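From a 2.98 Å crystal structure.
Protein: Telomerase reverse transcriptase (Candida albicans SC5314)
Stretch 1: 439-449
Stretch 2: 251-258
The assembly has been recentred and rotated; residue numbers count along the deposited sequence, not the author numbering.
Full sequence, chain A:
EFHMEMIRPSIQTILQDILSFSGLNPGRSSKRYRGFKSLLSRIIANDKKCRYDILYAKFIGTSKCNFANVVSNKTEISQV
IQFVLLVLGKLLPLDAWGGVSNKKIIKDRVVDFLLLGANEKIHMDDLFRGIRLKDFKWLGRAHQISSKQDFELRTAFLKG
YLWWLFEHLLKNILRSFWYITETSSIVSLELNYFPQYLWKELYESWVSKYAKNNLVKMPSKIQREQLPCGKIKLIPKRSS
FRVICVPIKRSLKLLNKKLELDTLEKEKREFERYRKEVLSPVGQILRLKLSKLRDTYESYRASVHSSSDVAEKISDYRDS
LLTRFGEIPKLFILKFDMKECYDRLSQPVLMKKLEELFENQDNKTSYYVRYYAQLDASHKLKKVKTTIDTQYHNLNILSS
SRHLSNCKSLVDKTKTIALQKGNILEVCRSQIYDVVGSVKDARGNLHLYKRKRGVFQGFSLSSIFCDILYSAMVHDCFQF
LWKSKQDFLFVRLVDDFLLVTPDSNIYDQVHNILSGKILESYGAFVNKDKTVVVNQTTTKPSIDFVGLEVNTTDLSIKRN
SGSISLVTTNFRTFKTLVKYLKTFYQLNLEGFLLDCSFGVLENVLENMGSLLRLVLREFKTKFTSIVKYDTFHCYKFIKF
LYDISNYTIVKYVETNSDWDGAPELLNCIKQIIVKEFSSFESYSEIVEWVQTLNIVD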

# COMPACT_ATOMS: atom_id res chain seq x y z
N VAL A 439 -14.87 -16.28 10.67
CA VAL A 439 -15.62 -16.22 9.42
C VAL A 439 -17.11 -16.17 9.77
O VAL A 439 -17.64 -17.12 10.34
CB VAL A 439 -15.33 -17.41 8.49
CG1 VAL A 439 -16.25 -17.37 7.28
CG2 VAL A 439 -13.88 -17.41 8.06
N LYS A 440 -17.77 -15.07 9.42
CA LYS A 440 -19.20 -14.91 9.66
C LYS A 440 -19.97 -15.49 8.48
O LYS A 440 -19.79 -15.06 7.34
CB LYS A 440 -19.55 -13.44 9.87
CG LYS A 440 -18.83 -12.79 11.04
CD LYS A 440 -19.13 -11.30 11.13
CE LYS A 440 -18.33 -10.64 12.24
NZ LYS A 440 -18.54 -9.17 12.28
N ASP A 441 -20.84 -16.46 8.76
CA ASP A 441 -21.61 -17.11 7.72
C ASP A 441 -22.78 -16.22 7.31
O ASP A 441 -22.93 -15.09 7.77
CB ASP A 441 -22.09 -18.49 8.18
CG ASP A 441 -23.24 -18.41 9.17
OD1 ASP A 441 -23.31 -17.43 9.94
OD2 ASP A 441 -24.08 -19.34 9.18
N ALA A 442 -23.62 -16.74 6.40
CA ALA A 442 -24.76 -15.97 5.91
C ALA A 442 -25.70 -15.57 7.04
O ALA A 442 -26.17 -14.43 7.11
CB ALA A 442 -25.50 -16.76 4.84
N ARG A 443 -25.99 -16.51 7.94
CA ARG A 443 -26.89 -16.21 9.06
C ARG A 443 -26.24 -15.26 10.06
O ARG A 443 -26.94 -14.47 10.69
CB ARG A 443 -27.31 -17.51 9.75
CG ARG A 443 -28.14 -18.44 8.88
CD ARG A 443 -27.26 -19.39 8.08
NE ARG A 443 -27.94 -19.90 6.89
CZ ARG A 443 -28.73 -20.97 6.88
NH1 ARG A 443 -28.93 -21.66 8.00
NH2 ARG A 443 -29.31 -21.36 5.76
N GLY A 444 -24.92 -15.33 10.22
CA GLY A 444 -24.23 -14.48 11.16
C GLY A 444 -23.34 -15.25 12.10
O GLY A 444 -22.38 -14.70 12.66
N ASN A 445 -23.65 -16.54 12.29
CA ASN A 445 -22.87 -17.39 13.18
C ASN A 445 -21.41 -17.44 12.75
O ASN A 445 -21.10 -17.84 11.62
CB ASN A 445 -23.47 -18.80 13.20
CG ASN A 445 -24.99 -18.78 13.23
OD1 ASN A 445 -25.64 -19.31 12.33
ND2 ASN A 445 -25.55 -18.18 14.27
N LEU A 446 -20.52 -17.03 13.64
CA LEU A 446 -19.10 -16.98 13.32
C LEU A 446 -18.48 -18.37 13.39
O LEU A 446 -18.84 -19.19 14.24
CB LEU A 446 -18.36 -16.03 14.27
CG LEU A 446 -18.14 -16.42 15.74
CD1 LEU A 446 -17.04 -15.56 16.34
CD2 LEU A 446 -19.42 -16.28 16.55
N HIS A 447 -17.55 -18.64 12.48
CA HIS A 447 -16.86 -19.92 12.40
C HIS A 447 -15.37 -19.66 12.62
O HIS A 447 -14.71 -19.05 11.78
CB HIS A 447 -17.10 -20.59 11.05
CG HIS A 447 -18.54 -20.92 10.78
ND1 HIS A 447 -19.09 -22.15 11.07
CD2 HIS A 447 -19.53 -20.18 10.23
CE1 HIS A 447 -20.36 -22.15 10.72
NE2 HIS A 447 -20.66 -20.97 10.21
N LEU A 448 -14.86 -20.13 13.76
CA LEU A 448 -13.47 -19.90 14.13
C LEU A 448 -12.60 -21.04 13.62
O LEU A 448 -12.92 -22.21 13.83
CB LEU A 448 -13.34 -19.76 15.65
CG LEU A 448 -14.21 -18.67 16.28
CD1 LEU A 448 -14.06 -18.66 17.79
CD2 LEU A 448 -13.86 -17.31 15.70
N TYR A 449 -11.50 -20.69 12.95
CA TYR A 449 -10.60 -21.66 12.36
C TYR A 449 -9.18 -21.44 12.85
O TYR A 449 -8.69 -20.30 12.85
CB TYR A 449 -10.62 -21.58 10.83
CG TYR A 449 -11.92 -22.02 10.19
CD1 TYR A 449 -12.98 -21.14 10.05
CD2 TYR A 449 -12.07 -23.32 9.72
CE1 TYR A 449 -14.17 -21.54 9.46
CE2 TYR A 449 -13.26 -23.73 9.14
CZ TYR A 449 -14.30 -22.84 9.01
OH TYR A 449 -15.48 -23.24 8.43
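Stretch 2 (251-258) SLKLLNKK

Packing of stretch 2 (251-258) on the hairpin of stretch 1 (439-449) in telomerase reverse transcriptase. Stretch 1 folds back on itself: Val439 N bonds His447 O (3.0 Å), His447 N bonds Val439 O (2.6 Å), and Asp441 N bonds Asn445 O (3.2 Å). Inside the turn, Gly444 N donates to Asp441 OD1 (2.7 Å); with phi near 128°, Gly444 adopts a backbone in which a CB would be jammed against the carbonyl of Arg443. Stretch 2 has no regular helix or strand. A weak bond from Leu255 N to Leu252 O (3.4 Å) closes a short turn, Asn256 takes positive phi and psi (59°/65°), and the peptide bond between Asn256 and Lys257 is cis. Its chain runs opposite in sense to the 446-448 segment, since Asn256 lies nearest Leu446 (CA to CA 7.9 Å) and Leu252 nearest Leu448 (CA to CA 9.9 Å). These backbones are well separated, so side chains make the contact, which buries 274 Å² in total. Apolar contacts: Leu448 CD1 meets Leu252 CD2 at 3.9 Å, the CA-to-CB bond of Leu252 pointing sideways while the end of its side chain comes nearer; Leu446 CD1 approaches Leu255 CD2 at 4.2 Å. Contacts of Asn256: this residue has the largest covered area in stretch 2, and its OD1 lies 3.5 Å from Leu446 CD2, while its ND2 is 4.2 Å from Lys440 CE. No hydrogen bond joins the two stretches, so the amide packs here without a polar partner from stretch 1. Charged side chains: Lys440, extended beyond chi1, brings NZ to 3.3 Å from Lys257 CE and 4.1 Å from Lys257 NZ. Two like charges thus lie close together, an arrangement that direct electrostatics would not favour.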

# COMPACT_ATOMS: atom_id res chain seq x y z
N SER A 251 -10.39 -8.99 22.20
CA SER A 251 -10.08 -10.36 22.57
C SER A 251 -11.10 -11.32 21.98
O SER A 251 -12.16 -10.92 21.48
CB SER A 251 -10.01 -10.51 24.09
OG SER A 251 -11.25 -10.20 24.69
N LEU A 252 -10.77 -12.61 22.03
CA LEU A 252 -11.67 -13.64 21.52
C LEU A 252 -12.98 -13.67 22.29
O LEU A 252 -14.07 -13.76 21.69
CB LEU A 252 -10.98 -15.01 21.57
CG LEU A 252 -10.60 -15.65 20.23
CD1 LEU A 252 -9.78 -16.91 20.46
CD2 LEU A 252 -11.85 -15.96 19.42
N LYS A 253 -12.91 -13.60 23.62
CA LYS A 253 -14.11 -13.71 24.44
C LYS A 253 -15.10 -12.58 24.18
O LYS A 253 -16.31 -12.81 24.06
CB LYS A 253 -13.73 -13.74 25.93
CG LYS A 253 -13.10 -15.04 26.39
CD LYS A 253 -12.85 -15.04 27.89
CE LYS A 253 -11.54 -14.35 28.25
NZ LYS A 253 -10.36 -15.14 27.79
N LEU A 254 -14.60 -11.35 24.08
CA LEU A 254 -15.45 -10.17 23.99
C LEU A 254 -15.91 -9.86 22.57
O LEU A 254 -16.71 -8.93 22.38
CB LEU A 254 -14.72 -8.95 24.58
CG LEU A 254 -14.65 -8.80 26.11
CD1 LEU A 254 -13.83 -9.91 26.78
CD2 LEU A 254 -14.09 -7.43 26.49
N LEU A 255 -15.44 -10.61 21.58
CA LEU A 255 -15.80 -10.39 20.19
C LEU A 255 -17.28 -10.67 19.96
O LEU A 255 -17.98 -11.25 20.80
CB LEU A 255 -14.93 -11.29 19.30
CG LEU A 255 -15.12 -11.39 17.78
CD1 LEU A 255 -14.83 -10.06 17.09
CD2 LEU A 255 -14.26 -12.50 17.20
N ASN A 256 -17.77 -10.26 18.79
CA ASN A 256 -19.03 -10.74 18.21
C ASN A 256 -20.24 -10.48 19.12
O ASN A 256 -20.87 -11.41 19.61
CB ASN A 256 -18.91 -12.23 17.87
CG ASN A 256 -20.06 -12.72 17.01
OD1 ASN A 256 -21.02 -13.30 17.51
ND2 ASN A 256 -19.96 -12.49 15.70
N LYS A 257 -20.56 -9.20 19.34
CA LYS A 257 -19.82 -7.99 18.94
C LYS A 257 -19.93 -6.96 20.06
O LYS A 257 -19.41 -5.85 19.95
CB LYS A 257 -20.37 -7.41 17.63
CG LYS A 257 -19.66 -7.89 16.38
CD LYS A 257 -18.19 -7.50 16.41
CE LYS A 257 -17.47 -7.99 15.16
NZ LYS A 257 -16.03 -7.61 15.15
N LYS A 258 -20.64 -7.38 21.12
CA LYS A 258 -21.47 -6.48 21.92
C LYS A 258 -20.81 -5.16 22.30
O LYS A 258 -21.48 -4.12 22.34
CB LYS A 258 -21.95 -7.21 23.18
CG LYS A 258 -20.84 -7.61 24.14
CD LYS A 258 -21.41 -8.00 25.49
CE LYS A 258 -20.31 -8.23 26.51
NZ LYS A 258 -20.85 -8.51 27.86